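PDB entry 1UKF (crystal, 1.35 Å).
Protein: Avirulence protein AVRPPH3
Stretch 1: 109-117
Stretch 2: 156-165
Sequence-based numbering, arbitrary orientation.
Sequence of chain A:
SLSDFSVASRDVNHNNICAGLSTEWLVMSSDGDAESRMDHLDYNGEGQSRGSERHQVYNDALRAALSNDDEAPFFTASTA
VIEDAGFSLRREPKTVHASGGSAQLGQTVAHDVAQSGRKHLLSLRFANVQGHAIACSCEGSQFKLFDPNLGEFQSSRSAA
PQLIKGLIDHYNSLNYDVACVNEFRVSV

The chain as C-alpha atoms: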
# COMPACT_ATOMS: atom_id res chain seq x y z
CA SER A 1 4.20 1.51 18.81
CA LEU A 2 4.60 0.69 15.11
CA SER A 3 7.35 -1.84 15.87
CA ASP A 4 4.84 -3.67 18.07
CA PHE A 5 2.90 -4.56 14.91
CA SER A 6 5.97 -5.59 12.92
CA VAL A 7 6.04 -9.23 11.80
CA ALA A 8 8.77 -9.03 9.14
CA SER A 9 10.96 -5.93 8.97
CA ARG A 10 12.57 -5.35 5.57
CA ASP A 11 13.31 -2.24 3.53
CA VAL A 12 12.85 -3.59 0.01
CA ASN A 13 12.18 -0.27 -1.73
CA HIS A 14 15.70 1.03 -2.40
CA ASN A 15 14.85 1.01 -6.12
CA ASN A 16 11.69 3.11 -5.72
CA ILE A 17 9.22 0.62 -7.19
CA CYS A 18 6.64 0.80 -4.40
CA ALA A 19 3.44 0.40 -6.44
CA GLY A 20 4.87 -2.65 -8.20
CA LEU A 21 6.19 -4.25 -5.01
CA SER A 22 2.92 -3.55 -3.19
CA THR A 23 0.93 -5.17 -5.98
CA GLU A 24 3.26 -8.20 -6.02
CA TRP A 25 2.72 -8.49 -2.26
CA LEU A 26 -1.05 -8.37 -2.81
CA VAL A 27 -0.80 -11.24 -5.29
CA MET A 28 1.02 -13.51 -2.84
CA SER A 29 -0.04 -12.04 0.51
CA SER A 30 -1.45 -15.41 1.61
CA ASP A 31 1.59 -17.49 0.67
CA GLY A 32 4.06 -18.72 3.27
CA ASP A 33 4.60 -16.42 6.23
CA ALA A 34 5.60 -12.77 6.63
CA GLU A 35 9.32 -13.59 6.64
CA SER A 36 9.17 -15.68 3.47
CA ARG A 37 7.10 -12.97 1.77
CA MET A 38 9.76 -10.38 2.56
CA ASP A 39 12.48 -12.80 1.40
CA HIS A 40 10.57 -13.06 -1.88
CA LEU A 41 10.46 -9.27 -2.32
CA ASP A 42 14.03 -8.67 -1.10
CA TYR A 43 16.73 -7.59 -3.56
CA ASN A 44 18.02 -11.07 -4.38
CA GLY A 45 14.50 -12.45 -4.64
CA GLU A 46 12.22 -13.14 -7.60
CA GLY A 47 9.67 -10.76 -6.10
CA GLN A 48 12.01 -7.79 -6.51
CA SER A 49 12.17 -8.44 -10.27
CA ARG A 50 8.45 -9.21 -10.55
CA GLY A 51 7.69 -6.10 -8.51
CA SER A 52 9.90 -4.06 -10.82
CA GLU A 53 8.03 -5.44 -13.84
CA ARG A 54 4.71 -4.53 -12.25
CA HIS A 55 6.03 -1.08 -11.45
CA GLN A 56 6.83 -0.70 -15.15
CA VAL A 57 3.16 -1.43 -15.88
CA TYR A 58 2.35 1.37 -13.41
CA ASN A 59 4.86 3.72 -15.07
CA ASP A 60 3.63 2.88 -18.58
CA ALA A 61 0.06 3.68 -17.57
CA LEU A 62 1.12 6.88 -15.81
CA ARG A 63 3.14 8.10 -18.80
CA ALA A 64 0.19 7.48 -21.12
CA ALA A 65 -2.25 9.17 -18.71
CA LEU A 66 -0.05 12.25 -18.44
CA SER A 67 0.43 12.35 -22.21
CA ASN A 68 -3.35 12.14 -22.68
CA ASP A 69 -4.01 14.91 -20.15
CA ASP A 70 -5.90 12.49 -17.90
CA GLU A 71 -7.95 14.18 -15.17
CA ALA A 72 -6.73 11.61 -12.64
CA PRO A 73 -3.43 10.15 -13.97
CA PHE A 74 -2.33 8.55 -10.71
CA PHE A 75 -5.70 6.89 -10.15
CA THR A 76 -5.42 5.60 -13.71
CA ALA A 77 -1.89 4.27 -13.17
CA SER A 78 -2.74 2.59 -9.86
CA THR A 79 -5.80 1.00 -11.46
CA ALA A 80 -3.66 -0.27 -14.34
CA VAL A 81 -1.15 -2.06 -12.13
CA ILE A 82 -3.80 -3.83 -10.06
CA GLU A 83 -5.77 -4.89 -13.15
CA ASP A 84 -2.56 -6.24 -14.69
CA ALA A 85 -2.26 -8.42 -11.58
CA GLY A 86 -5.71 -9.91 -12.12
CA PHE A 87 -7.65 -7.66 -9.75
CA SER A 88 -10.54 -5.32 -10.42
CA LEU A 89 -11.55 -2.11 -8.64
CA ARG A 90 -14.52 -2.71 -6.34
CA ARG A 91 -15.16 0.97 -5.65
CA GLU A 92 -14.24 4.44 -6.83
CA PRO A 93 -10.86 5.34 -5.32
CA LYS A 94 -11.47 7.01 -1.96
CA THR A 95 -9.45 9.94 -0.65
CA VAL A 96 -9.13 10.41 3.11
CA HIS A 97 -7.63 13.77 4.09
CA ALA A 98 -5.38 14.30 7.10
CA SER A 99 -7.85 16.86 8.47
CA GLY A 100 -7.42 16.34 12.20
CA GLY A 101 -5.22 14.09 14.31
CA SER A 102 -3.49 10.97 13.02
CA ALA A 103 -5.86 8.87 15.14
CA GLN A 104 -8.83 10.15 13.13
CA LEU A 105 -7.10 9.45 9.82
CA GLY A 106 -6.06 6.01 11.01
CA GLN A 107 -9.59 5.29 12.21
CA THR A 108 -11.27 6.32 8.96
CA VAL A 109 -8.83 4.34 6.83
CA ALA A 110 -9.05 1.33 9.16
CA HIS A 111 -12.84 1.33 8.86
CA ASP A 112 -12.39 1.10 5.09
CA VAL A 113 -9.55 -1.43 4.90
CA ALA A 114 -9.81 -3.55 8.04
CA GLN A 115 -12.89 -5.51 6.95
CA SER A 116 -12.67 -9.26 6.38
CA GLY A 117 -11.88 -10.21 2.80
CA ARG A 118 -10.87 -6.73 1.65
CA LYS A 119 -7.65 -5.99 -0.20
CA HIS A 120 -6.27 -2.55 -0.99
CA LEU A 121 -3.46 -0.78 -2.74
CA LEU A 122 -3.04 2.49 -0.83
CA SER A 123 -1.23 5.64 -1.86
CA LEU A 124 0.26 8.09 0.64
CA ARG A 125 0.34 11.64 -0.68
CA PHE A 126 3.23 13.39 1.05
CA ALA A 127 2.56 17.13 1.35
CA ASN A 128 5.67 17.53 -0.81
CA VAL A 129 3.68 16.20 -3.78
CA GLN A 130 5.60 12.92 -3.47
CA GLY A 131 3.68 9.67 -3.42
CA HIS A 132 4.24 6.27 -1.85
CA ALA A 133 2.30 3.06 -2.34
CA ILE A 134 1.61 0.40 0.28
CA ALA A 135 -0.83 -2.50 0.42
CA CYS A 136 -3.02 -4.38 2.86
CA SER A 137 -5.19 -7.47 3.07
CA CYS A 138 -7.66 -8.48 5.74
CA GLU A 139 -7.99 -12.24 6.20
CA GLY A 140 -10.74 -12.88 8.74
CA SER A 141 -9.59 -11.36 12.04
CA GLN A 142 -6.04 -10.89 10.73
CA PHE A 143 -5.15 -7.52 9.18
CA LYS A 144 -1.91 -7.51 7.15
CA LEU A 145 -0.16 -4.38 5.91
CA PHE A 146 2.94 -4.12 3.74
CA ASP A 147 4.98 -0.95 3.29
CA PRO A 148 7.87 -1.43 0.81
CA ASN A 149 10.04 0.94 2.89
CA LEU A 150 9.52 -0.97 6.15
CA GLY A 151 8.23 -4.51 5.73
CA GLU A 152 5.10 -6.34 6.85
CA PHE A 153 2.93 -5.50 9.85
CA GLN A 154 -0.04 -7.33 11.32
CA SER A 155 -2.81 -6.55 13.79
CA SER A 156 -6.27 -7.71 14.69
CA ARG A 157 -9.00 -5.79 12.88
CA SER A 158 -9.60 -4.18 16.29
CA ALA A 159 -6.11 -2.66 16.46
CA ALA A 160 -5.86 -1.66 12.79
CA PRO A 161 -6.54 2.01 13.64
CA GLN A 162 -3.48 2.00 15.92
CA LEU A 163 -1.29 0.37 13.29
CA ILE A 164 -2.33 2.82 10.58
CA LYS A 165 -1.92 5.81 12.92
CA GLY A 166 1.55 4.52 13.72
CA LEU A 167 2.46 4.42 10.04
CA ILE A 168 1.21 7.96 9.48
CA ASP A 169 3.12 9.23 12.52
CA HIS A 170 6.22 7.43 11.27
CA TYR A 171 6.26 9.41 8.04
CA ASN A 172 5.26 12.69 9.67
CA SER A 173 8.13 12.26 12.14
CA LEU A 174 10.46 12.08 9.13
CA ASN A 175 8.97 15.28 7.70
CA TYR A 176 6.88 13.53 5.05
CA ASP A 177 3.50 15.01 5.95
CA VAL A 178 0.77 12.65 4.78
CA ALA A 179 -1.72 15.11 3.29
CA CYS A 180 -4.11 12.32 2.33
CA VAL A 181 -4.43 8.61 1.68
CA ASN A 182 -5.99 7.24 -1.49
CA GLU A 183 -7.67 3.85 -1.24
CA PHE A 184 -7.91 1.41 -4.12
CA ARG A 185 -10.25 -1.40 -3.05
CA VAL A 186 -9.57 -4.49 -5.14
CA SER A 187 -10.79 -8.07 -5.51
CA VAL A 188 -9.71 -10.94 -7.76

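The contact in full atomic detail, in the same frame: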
# COMPACT_ATOMS: atom_id res chain seq x y z
N VAL A 109 -9.43 5.28 7.76
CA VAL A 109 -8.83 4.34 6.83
C VAL A 109 -9.03 2.90 7.30
O VAL A 109 -9.34 2.02 6.50
CB VAL A 109 -7.32 4.63 6.64
CG1 VAL A 109 -6.69 3.56 5.75
CG2 VAL A 109 -7.14 6.00 6.01
N ALA A 110 -8.87 2.67 8.60
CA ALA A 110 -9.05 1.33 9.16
C ALA A 110 -10.47 0.83 8.92
O ALA A 110 -10.68 -0.35 8.61
CB ALA A 110 -8.74 1.34 10.65
N HIS A 111 -11.45 1.71 9.07
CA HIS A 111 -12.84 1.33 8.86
C HIS A 111 -13.04 0.87 7.42
O HIS A 111 -13.86 -0.01 7.14
CB HIS A 111 -13.77 2.51 9.15
CG HIS A 111 -15.21 2.22 8.86
ND1 HIS A 111 -15.93 1.27 9.55
CD2 HIS A 111 -16.06 2.76 7.95
CE1 HIS A 111 -17.16 1.23 9.07
NE2 HIS A 111 -17.27 2.13 8.10
N ASP A 112 -12.27 1.46 6.50
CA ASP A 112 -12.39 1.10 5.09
C ASP A 112 -11.60 -0.15 4.71
O ASP A 112 -12.09 -0.97 3.92
CB ASP A 112 -11.90 2.25 4.20
CG ASP A 112 -12.69 3.53 4.39
OD1 ASP A 112 -13.92 3.45 4.57
OD2 ASP A 112 -12.07 4.62 4.34
N VAL A 113 -10.41 -0.31 5.27
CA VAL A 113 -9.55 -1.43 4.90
C VAL A 113 -9.51 -2.64 5.82
O VAL A 113 -9.18 -3.74 5.37
CB VAL A 113 -8.10 -0.94 4.67
CG1 VAL A 113 -8.10 0.25 3.72
CG2 VAL A 113 -7.44 -0.55 5.99
N ALA A 114 -9.83 -2.45 7.09
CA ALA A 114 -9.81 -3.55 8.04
C ALA A 114 -11.17 -4.25 8.14
O ALA A 114 -11.78 -4.30 9.21
CB ALA A 114 -9.38 -3.05 9.42
N GLN A 115 -11.63 -4.77 7.01
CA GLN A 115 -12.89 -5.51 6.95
C GLN A 115 -12.52 -6.84 6.31
O GLN A 115 -11.81 -6.88 5.30
CB GLN A 115 -13.93 -4.78 6.09
CG GLN A 115 -14.22 -3.34 6.54
CD GLN A 115 -14.98 -3.25 7.85
OE1 GLN A 115 -15.12 -2.17 8.42
NE2 GLN A 115 -15.48 -4.38 8.33
N SER A 116 -12.99 -7.94 6.89
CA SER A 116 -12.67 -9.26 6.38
C SER A 116 -12.85 -9.41 4.88
O SER A 116 -13.88 -9.01 4.32
CB SER A 116 -13.49 -10.32 7.12
OG SER A 116 -13.05 -11.61 6.78
N GLY A 117 -11.84 -9.98 4.23
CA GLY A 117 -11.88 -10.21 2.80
C GLY A 117 -11.42 -9.07 1.91
O GLY A 117 -11.18 -9.28 0.72
N SER A 156 -4.93 -7.17 14.74
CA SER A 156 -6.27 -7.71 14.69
C SER A 156 -7.03 -6.59 13.97
O SER A 156 -6.50 -5.48 13.82
CB SER A 156 -6.82 -7.85 16.11
OG SER A 156 -6.82 -6.59 16.76
N ARG A 157 -8.25 -6.85 13.53
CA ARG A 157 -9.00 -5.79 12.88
C ARG A 157 -9.22 -4.69 13.92
O ARG A 157 -9.23 -3.50 13.60
CB ARG A 157 -10.35 -6.31 12.35
CG ARG A 157 -10.24 -7.45 11.35
CD ARG A 157 -11.51 -7.60 10.51
NE ARG A 157 -12.73 -7.75 11.30
CZ ARG A 157 -13.41 -8.89 11.44
NH1 ARG A 157 -12.99 -10.00 10.85
NH2 ARG A 157 -14.53 -8.90 12.15
N SER A 158 -9.37 -5.10 15.18
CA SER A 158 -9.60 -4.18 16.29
C SER A 158 -8.50 -3.13 16.45
O SER A 158 -8.78 -1.96 16.71
CB SER A 158 -9.71 -4.96 17.61
OG SER A 158 -10.75 -5.91 17.58
N ALA A 159 -7.25 -3.56 16.29
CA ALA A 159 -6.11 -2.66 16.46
C ALA A 159 -5.61 -1.99 15.18
O ALA A 159 -4.64 -1.23 15.22
CB ALA A 159 -4.96 -3.43 17.12
N ALA A 160 -6.27 -2.26 14.06
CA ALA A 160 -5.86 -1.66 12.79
C ALA A 160 -5.74 -0.14 12.86
O ALA A 160 -4.83 0.44 12.27
CB ALA A 160 -6.84 -2.07 11.69
N PRO A 161 -6.65 0.54 13.57
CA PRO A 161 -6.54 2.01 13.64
C PRO A 161 -5.21 2.45 14.25
O PRO A 161 -4.63 3.45 13.83
CB PRO A 161 -7.72 2.40 14.53
CG PRO A 161 -8.74 1.36 14.21
CD PRO A 161 -7.92 0.09 14.19
N GLN A 162 -4.73 1.69 15.24
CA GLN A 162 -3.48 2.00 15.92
C GLN A 162 -2.30 1.76 15.00
O GLN A 162 -1.33 2.53 15.00
CB GLN A 162 -3.35 1.15 17.18
N LEU A 163 -2.36 0.69 14.22
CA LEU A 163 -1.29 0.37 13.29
C LEU A 163 -1.20 1.44 12.21
O LEU A 163 -0.12 1.95 11.92
CB LEU A 163 -1.54 -1.01 12.66
CG LEU A 163 -0.70 -1.44 11.45
CD1 LEU A 163 0.77 -1.11 11.68
CD2 LEU A 163 -0.89 -2.93 11.21
N ILE A 164 -2.33 1.80 11.62
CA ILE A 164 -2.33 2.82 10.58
C ILE A 164 -1.88 4.17 11.13
O ILE A 164 -1.10 4.88 10.48
CB ILE A 164 -3.72 2.94 9.93
CG1 ILE A 164 -4.09 1.59 9.31
CG2 ILE A 164 -3.70 4.04 8.86
CD1 ILE A 164 -5.49 1.54 8.73
N LYS A 165 -2.34 4.54 12.33
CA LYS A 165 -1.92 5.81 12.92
C LYS A 165 -0.41 5.78 13.09
O LYS A 165 0.27 6.78 12.83
CB LYS A 165 -2.59 6.02 14.28
CG LYS A 165 -2.18 7.32 14.97
CD LYS A 165 -2.86 7.47 16.32
CE LYS A 165 -2.59 8.85 16.93
NZ LYS A 165 -1.14 9.10 17.15

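No hydrogen bond crosses between these two stretches; the contact is held by van der Waals packing alone, and its centre is built largely from alanine. Ala110 and Ala114, one helical turn apart in sequence, both direct their CA-to-CB bonds toward the second stretch, where Ala160 points back at them. The CB of Ala114 lies 3.5 Å from the CB of Ala160, and the CB of Ala110 lies 4.0 Å from that same Ala160 CB, so a single methyl group touches two across the interface. The backbones come close where the first stretch presents these short side chains: the CA atoms of Ala110 and Pro161 are 5.2 Å apart, and those of Ala114 and Arg157 are 5.4 Å apart.

The helical parts of the two stretches, 109-113 and 160-165, run at 121° between their N-to-C directions, an oblique and more nearly antiparallel than parallel arrangement, with a closest axial approach of 9.1 Å. Each is held by its own backbone. In the first, Val113 N donates to Val109 O (2.8 Å) and Ala114 N to Ala110 O (2.7 Å); Ala114 itself then leaves helical geometry, with phi/psi of -91/59. The second helix follows a type I turn from Arg157 to Ala160, closed by a hydrogen bond from Ala160 N to Arg157 O (3.2 Å). Ahead of it, Ser156, with chi1 in the p well, accepts a hydrogen bond at OG from Ala159 N (3.1 Å). Further along, Ile164 N donates to Ala160 O (2.9 Å), tying together two residues that both face the first stretch.

Ile164 extends the apolar surface beyond the alanines. Its m, t conformation carries CD1 into a pocket lined by three residues of the first helix: Ile164 CD1 is 3.8 Å from Val109 CG1, 3.8 Å from Ala110 CB and 4.0 Å from Val113 CG2. The same methyl also reaches the backbone, with Ile164 CD1 3.6 Å from Ala110 N. Both valines set their CA-to-CB bonds sideways to the contact, yet each offers a methyl to Ile164. Pro161 adds its ring, its CG resting 3.6 Å from Ala110 CB. Ala110 is thus packed against Ala160, Pro161 and Ile164 together.

Toward the end of the first stretch the character changes. Arg157 lays its long side chain along the segment that follows the helix, using its aliphatic part as well as its charged end. Arg157 CD approaches Ala114 O to 3.6 Å, and Arg157 NH1 comes within 3.8 Å of Ser116 CB. Neither approach is a hydrogen bond; NH1 finds its polar partner elsewhere in the structure, as does Ser116 OG. Exposed Arg157 therefore covers this margin by contact, while the small and branched apolar side chains fill the buried part. Altogether the two stretches bury 350 Å², counting both sides.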